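Local coordinates for protein RRNA methyltransferase (Streptomyces viridochromogenes, PDB 1O9G) that methylates N1 of guanosine 2535 in 23S ribosomal RNA, using S-adenosyl-L-methionine, and thereby confers resistance to the orthosomycin antibiotic avilamycin, at residues A[185-197]-A[210-222]. The protein carries 3 engineered substitutions. Residues are numbered along the deposited sequence; the frame is centred on the assembly and turned at random.
Sequences EGQVPGQPVAGLL and IAVTDRSRKIPVA. Engineered in segment 185-197: Gly-190 (natural residue Arg). Unlike the reference sequence in segment 185-197: Glu-185 (reference Lys), Gln-187 (reference Arg), Val-188 (reference Cys), Gln-191 (reference Ser), Pro-192 (reference Arg), Val-193 (reference Trp), Ala-194 (reference Arg), Gly-195 (reference Ala).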
loop_
_atom_site.group_PDB
_atom_site.type_symbol
_atom_site.label_atom_id
_atom_site.label_comp_id
_atom_site.label_asym_id
_atom_site.label_seq_id
_atom_site.Cartn_x
_atom_site.Cartn_y
_atom_site.Cartn_z
ATOM N N GLU A 185 -5.010 -19.186 8.648
ATOM C CA GLU A 185 -3.960 -18.987 9.652
ATOM C C GLU A 185 -2.613 -18.800 8.945
ATOM O O GLU A 185 -1.730 -18.100 9.447
ATOM C CB GLU A 185 -3.807 -20.166 10.645
ATOM C CG GLU A 185 -5.022 -20.975 11.129
ATOM C CD GLU A 185 -6.388 -20.371 10.858
ATOM O OE1 GLU A 185 -6.917 -20.589 9.743
ATOM O OE2 GLU A 185 -6.948 -19.726 11.776
ATOM N N GLY A 186 -2.470 -19.437 7.782
ATOM C CA GLY A 186 -1.176 -19.626 7.153
ATOM C C GLY A 186 -0.693 -18.514 6.239
ATOM O O GLY A 186 -0.768 -17.328 6.579
ATOM N N GLN A 187 -0.173 -18.924 5.081
ATOM C CA GLN A 187 0.521 -18.025 4.154
ATOM C C GLN A 187 0.311 -18.459 2.704
ATOM O O GLN A 187 -0.048 -19.614 2.427
ATOM C CB GLN A 187 2.026 -17.994 4.473
ATOM C CG GLN A 187 2.848 -19.143 3.845
ATOM C CD GLN A 187 4.326 -19.109 4.234
ATOM O OE1 GLN A 187 5.145 -18.489 3.543
ATOM N NE2 GLN A 187 4.666 -19.774 5.335
ATOM N N VAL A 188 0.552 -17.534 1.776
ATOM C CA VAL A 188 0.491 -17.859 0.356
ATOM C C VAL A 188 1.645 -18.805 0.005
ATOM O O VAL A 188 2.806 -18.504 0.302
ATOM C CB VAL A 188 0.543 -16.602 -0.531
ATOM C CG1 VAL A 188 0.349 -16.978 -1.991
ATOM C CG2 VAL A 188 -0.529 -15.603 -0.106
ATOM N N PRO A 189 1.335 -19.951 -0.604
ATOM C CA PRO A 189 2.380 -20.897 -1.009
ATOM C C PRO A 189 3.186 -20.444 -2.236
ATOM O O PRO A 189 2.894 -19.433 -2.866
ATOM C CB PRO A 189 1.604 -22.194 -1.292
ATOM C CG PRO A 189 0.190 -21.786 -1.539
ATOM C CD PRO A 189 -0.019 -20.441 -0.928
ATOM N N GLY A 190 4.197 -21.233 -2.574
ATOM C CA GLY A 190 5.183 -20.850 -3.554
ATOM C C GLY A 190 4.655 -20.605 -4.945
ATOM O O GLY A 190 5.035 -19.631 -5.558
ATOM N N GLN A 191 3.801 -21.493 -5.451
ATOM C CA GLN A 191 3.338 -21.396 -6.837
ATOM C C GLN A 191 2.503 -20.125 -7.078
ATOM O O GLN A 191 2.761 -19.404 -8.035
ATOM C CB GLN A 191 2.589 -22.671 -7.273
ATOM C CG GLN A 191 3.500 -23.890 -7.482
ATOM C CD GLN A 191 2.728 -25.175 -7.753
ATOM O OE1 GLN A 191 2.510 -25.543 -8.913
ATOM N NE2 GLN A 191 2.322 -25.868 -6.688
ATOM N N PRO A 192 1.516 -19.839 -6.231
ATOM C CA PRO A 192 0.801 -18.557 -6.318
ATOM C C PRO A 192 1.710 -17.330 -6.225
ATOM O O PRO A 192 1.538 -16.433 -7.019
ATOM C CB PRO A 192 -0.168 -18.617 -5.129
ATOM C CG PRO A 192 -0.385 -20.047 -4.912
ATOM C CD PRO A 192 0.945 -20.696 -5.180
ATOM N N VAL A 193 2.656 -17.299 -5.287
ATOM C CA VAL A 193 3.581 -16.164 -5.183
ATOM C C VAL A 193 4.377 -16.046 -6.449
ATOM O O VAL A 193 4.517 -14.969 -6.987
ATOM C CB VAL A 193 4.552 -16.281 -4.003
ATOM C CG1 VAL A 193 5.628 -15.160 -4.055
ATOM C CG2 VAL A 193 3.817 -16.182 -2.706
ATOM N N ALA A 194 4.918 -17.159 -6.922
ATOM C CA ALA A 194 5.661 -17.148 -8.171
ATOM C C ALA A 194 4.836 -16.599 -9.326
ATOM O O ALA A 194 5.321 -15.784 -10.092
ATOM C CB ALA A 194 6.141 -18.537 -8.504
ATOM N N GLY A 195 3.586 -17.018 -9.448
ATOM C CA GLY A 195 2.736 -16.544 -10.527
ATOM C C GLY A 195 2.411 -15.064 -10.403
ATOM O O GLY A 195 2.344 -14.353 -11.394
ATOM N N LEU A 196 2.206 -14.604 -9.174
ATOM C CA LEU A 196 1.950 -13.197 -8.932
ATOM C C LEU A 196 3.144 -12.382 -9.399
ATOM O O LEU A 196 2.988 -11.396 -10.124
ATOM C CB LEU A 196 1.655 -12.957 -7.455
ATOM C CG LEU A 196 1.594 -11.506 -6.965
ATOM C CD1 LEU A 196 0.680 -10.724 -7.823
ATOM C CD2 LEU A 196 1.133 -11.494 -5.524
ATOM N N LEU A 197 4.339 -12.775 -8.994
ATOM C CA LEU A 197 5.528 -12.036 -9.401
ATOM C C LEU A 197 5.744 -12.020 -10.905
ATOM O O LEU A 197 6.065 -10.983 -11.469
ATOM C CB LEU A 197 6.771 -12.555 -8.713
ATOM C CG LEU A 197 6.839 -12.439 -7.201
ATOM C CD1 LEU A 197 8.101 -13.148 -6.742
ATOM C CD2 LEU A 197 6.793 -11.027 -6.703
ATOM N N ILE A 210 9.478 -4.911 -6.520
ATOM C CA ILE A 210 8.258 -5.554 -6.063
ATOM C C ILE A 210 8.447 -6.026 -4.629
ATOM O O ILE A 210 9.244 -6.898 -4.359
ATOM C CB ILE A 210 7.854 -6.737 -6.941
ATOM C CG1 ILE A 210 7.728 -6.328 -8.412
ATOM C CG2 ILE A 210 6.553 -7.324 -6.441
ATOM C CD1 ILE A 210 7.760 -7.463 -9.360
ATOM N N ALA A 211 7.641 -5.473 -3.730
ATOM C CA ALA A 211 7.731 -5.775 -2.290
ATOM C C ALA A 211 6.394 -6.411 -1.886
ATOM O O ALA A 211 5.331 -5.830 -2.057
ATOM C CB ALA A 211 7.966 -4.548 -1.500
ATOM N N VAL A 212 6.480 -7.619 -1.348
ATOM C CA VAL A 212 5.313 -8.327 -0.832
ATOM C C VAL A 212 5.517 -8.706 0.626
ATOM O O VAL A 212 6.619 -9.031 1.051
ATOM C CB VAL A 212 4.993 -9.556 -1.694
ATOM C CG1 VAL A 212 4.782 -9.160 -3.146
ATOM C CG2 VAL A 212 6.081 -10.569 -1.638
ATOM N N THR A 213 4.436 -8.675 1.380
ATOM C CA THR A 213 4.452 -9.014 2.791
ATOM C C THR A 213 3.309 -9.982 3.117
ATOM O O THR A 213 2.281 -10.018 2.435
ATOM C CB THR A 213 4.450 -7.719 3.642
ATOM O OG1 THR A 213 4.464 -8.040 5.028
ATOM C CG2 THR A 213 3.209 -6.874 3.415
ATOM N N ASP A 214 3.525 -10.800 4.139
ATOM C CA ASP A 214 2.621 -11.901 4.516
ATOM C C ASP A 214 2.815 -12.180 5.998
ATOM O O ASP A 214 3.806 -11.765 6.589
ATOM C CB ASP A 214 3.006 -13.154 3.716
ATOM C CG ASP A 214 1.858 -14.133 3.482
ATOM O OD1 ASP A 214 0.833 -14.131 4.208
ATOM O OD2 ASP A 214 1.924 -14.984 2.569
ATOM N N ARG A 215 1.869 -12.901 6.581
ATOM C CA ARG A 215 2.034 -13.481 7.900
ATOM C C ARG A 215 2.802 -14.780 7.722
ATOM O O ARG A 215 2.220 -15.858 7.554
ATOM C CB ARG A 215 0.673 -13.742 8.536
ATOM C CG ARG A 215 0.729 -14.146 9.994
ATOM C CD ARG A 215 0.743 -12.960 10.947
ATOM N NE ARG A 215 -0.443 -12.107 10.815
ATOM C CZ ARG A 215 -0.487 -10.805 11.109
ATOM N NH1 ARG A 215 0.594 -10.168 11.559
ATOM N NH2 ARG A 215 -1.626 -10.130 10.961
ATOM N N SER A 216 4.120 -14.669 7.718
ATOM C CA SER A 216 4.970 -15.845 7.634
ATOM C C SER A 216 6.379 -15.543 8.103
ATOM O O SER A 216 6.712 -14.413 8.424
ATOM C CB SER A 216 5.005 -16.387 6.219
ATOM O OG SER A 216 5.867 -15.609 5.442
ATOM N N ARG A 217 7.197 -16.584 8.174
ATOM C CA ARG A 217 8.579 -16.432 8.607
ATOM C C ARG A 217 9.462 -16.065 7.417
ATOM O O ARG A 217 10.472 -15.383 7.583
ATOM C CB ARG A 217 9.080 -17.715 9.290
ATOM C CG ARG A 217 8.148 -18.310 10.366
ATOM C CD ARG A 217 7.339 -17.306 11.202
ATOM N NE ARG A 217 8.131 -16.699 12.278
ATOM C CZ ARG A 217 8.107 -15.407 12.623
ATOM N NH1 ARG A 217 7.339 -14.530 11.980
ATOM N NH2 ARG A 217 8.867 -14.983 13.626
ATOM N N LYS A 218 9.066 -16.511 6.229
ATOM C CA LYS A 218 9.867 -16.378 5.017
ATOM C C LYS A 218 8.983 -16.631 3.787
ATOM O O LYS A 218 8.412 -17.710 3.640
ATOM C CB LYS A 218 11.037 -17.369 5.043
ATOM C CG LYS A 218 12.086 -17.109 3.969
ATOM C CD LYS A 218 13.408 -17.814 4.247
ATOM C CE LYS A 218 14.207 -17.153 5.392
ATOM N NZ LYS A 218 14.316 -15.662 5.271
ATOM N N ILE A 219 8.884 -15.648 2.889
ATOM C CA ILE A 219 8.066 -15.776 1.691
ATOM C C ILE A 219 8.873 -16.449 0.594
ATOM O O ILE A 219 9.943 -15.972 0.249
ATOM C CB ILE A 219 7.584 -14.387 1.249
ATOM C CG1 ILE A 219 6.589 -13.847 2.284
ATOM C CG2 ILE A 219 6.935 -14.450 -0.147
ATOM C CD1 ILE A 219 6.352 -12.351 2.198
ATOM N N PRO A 220 8.380 -17.564 0.057
ATOM C CA PRO A 220 9.115 -18.295 -0.979
ATOM C C PRO A 220 9.124 -17.547 -2.324
ATOM O O PRO A 220 8.055 -17.276 -2.850
ATOM C CB PRO A 220 8.353 -19.629 -1.071
ATOM C CG PRO A 220 6.948 -19.303 -0.611
ATOM C CD PRO A 220 7.097 -18.215 0.399
ATOM N N VAL A 221 10.306 -17.235 -2.860
ATOM C CA VAL A 221 10.432 -16.648 -4.206
ATOM C C VAL A 221 11.365 -17.388 -5.175
ATOM O O VAL A 221 11.315 -17.132 -6.382
ATOM C CB VAL A 221 10.854 -15.141 -4.171
ATOM C CG1 VAL A 221 9.825 -14.311 -3.425
ATOM C CG2 VAL A 221 12.240 -14.949 -3.561
ATOM N N ALA A 222 12.206 -18.290 -4.663
ATOM C CA ALA A 222 13.107 -19.077 -5.506
ATOM C C ALA A 222 12.319 -19.670 -6.672
ATOM O O ALA A 222 11.188 -20.101 -6.475
ATOM C CB ALA A 222 13.761 -20.183 -4.688
HETATM O O HOH W 1 4.074 -16.553 1.611
HETATM O O HOH W 2 7.432 -18.494 -5.344
#
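Ile-210, on strand 209-214, presents CG2 to Leu-197 CD2 on helix 190-203 of the same beta-alpha-beta unit, at 3.7 Å. Val-212 CG1 is 4.5 Å from the same Leu-197 CD2, a looser contact. Where the strand ends the chemistry turns polar. Asp-214, its CG anti to the backbone N (chi1 -153°), reaches the loop before the helix, and its OD2 accepts Val-188 N at 3.0 Å through the syn lone pair, with an N-H...O angle of 159°. A water 2.8 Å from Asp-214 OD2 bridges it to Val-188 O. OD1 takes a weak bond from Arg-215 N and has a long, weak ion pair with Arg-181. Ser-216 lays CB against the flat amide end of Gln-187, 3.4 Å from Gln-187 CD, while Ser-216 OG bonds to Ser-236 on strand 235-241. Ile-219 CG2 then meets Val-193 CG1 at 4.2 Å, the two side chains crossing at about a right angle. Pro-220 rests CG on Gly-190 CA (3.8 Å), an engineered position, and a second water donates to Pro-220 O and Gly-190 O. Val-221 adds to the apolar patch, its CG1 3.9 Å from Leu-197 CD1. Aliphatic contacts thus join the helix to the strand and the loop after it, whereas the buried Asp-214 carboxylate, held at OD2 by the Val-188 N-H and a water, probably helps to hold the loop leading into the helix.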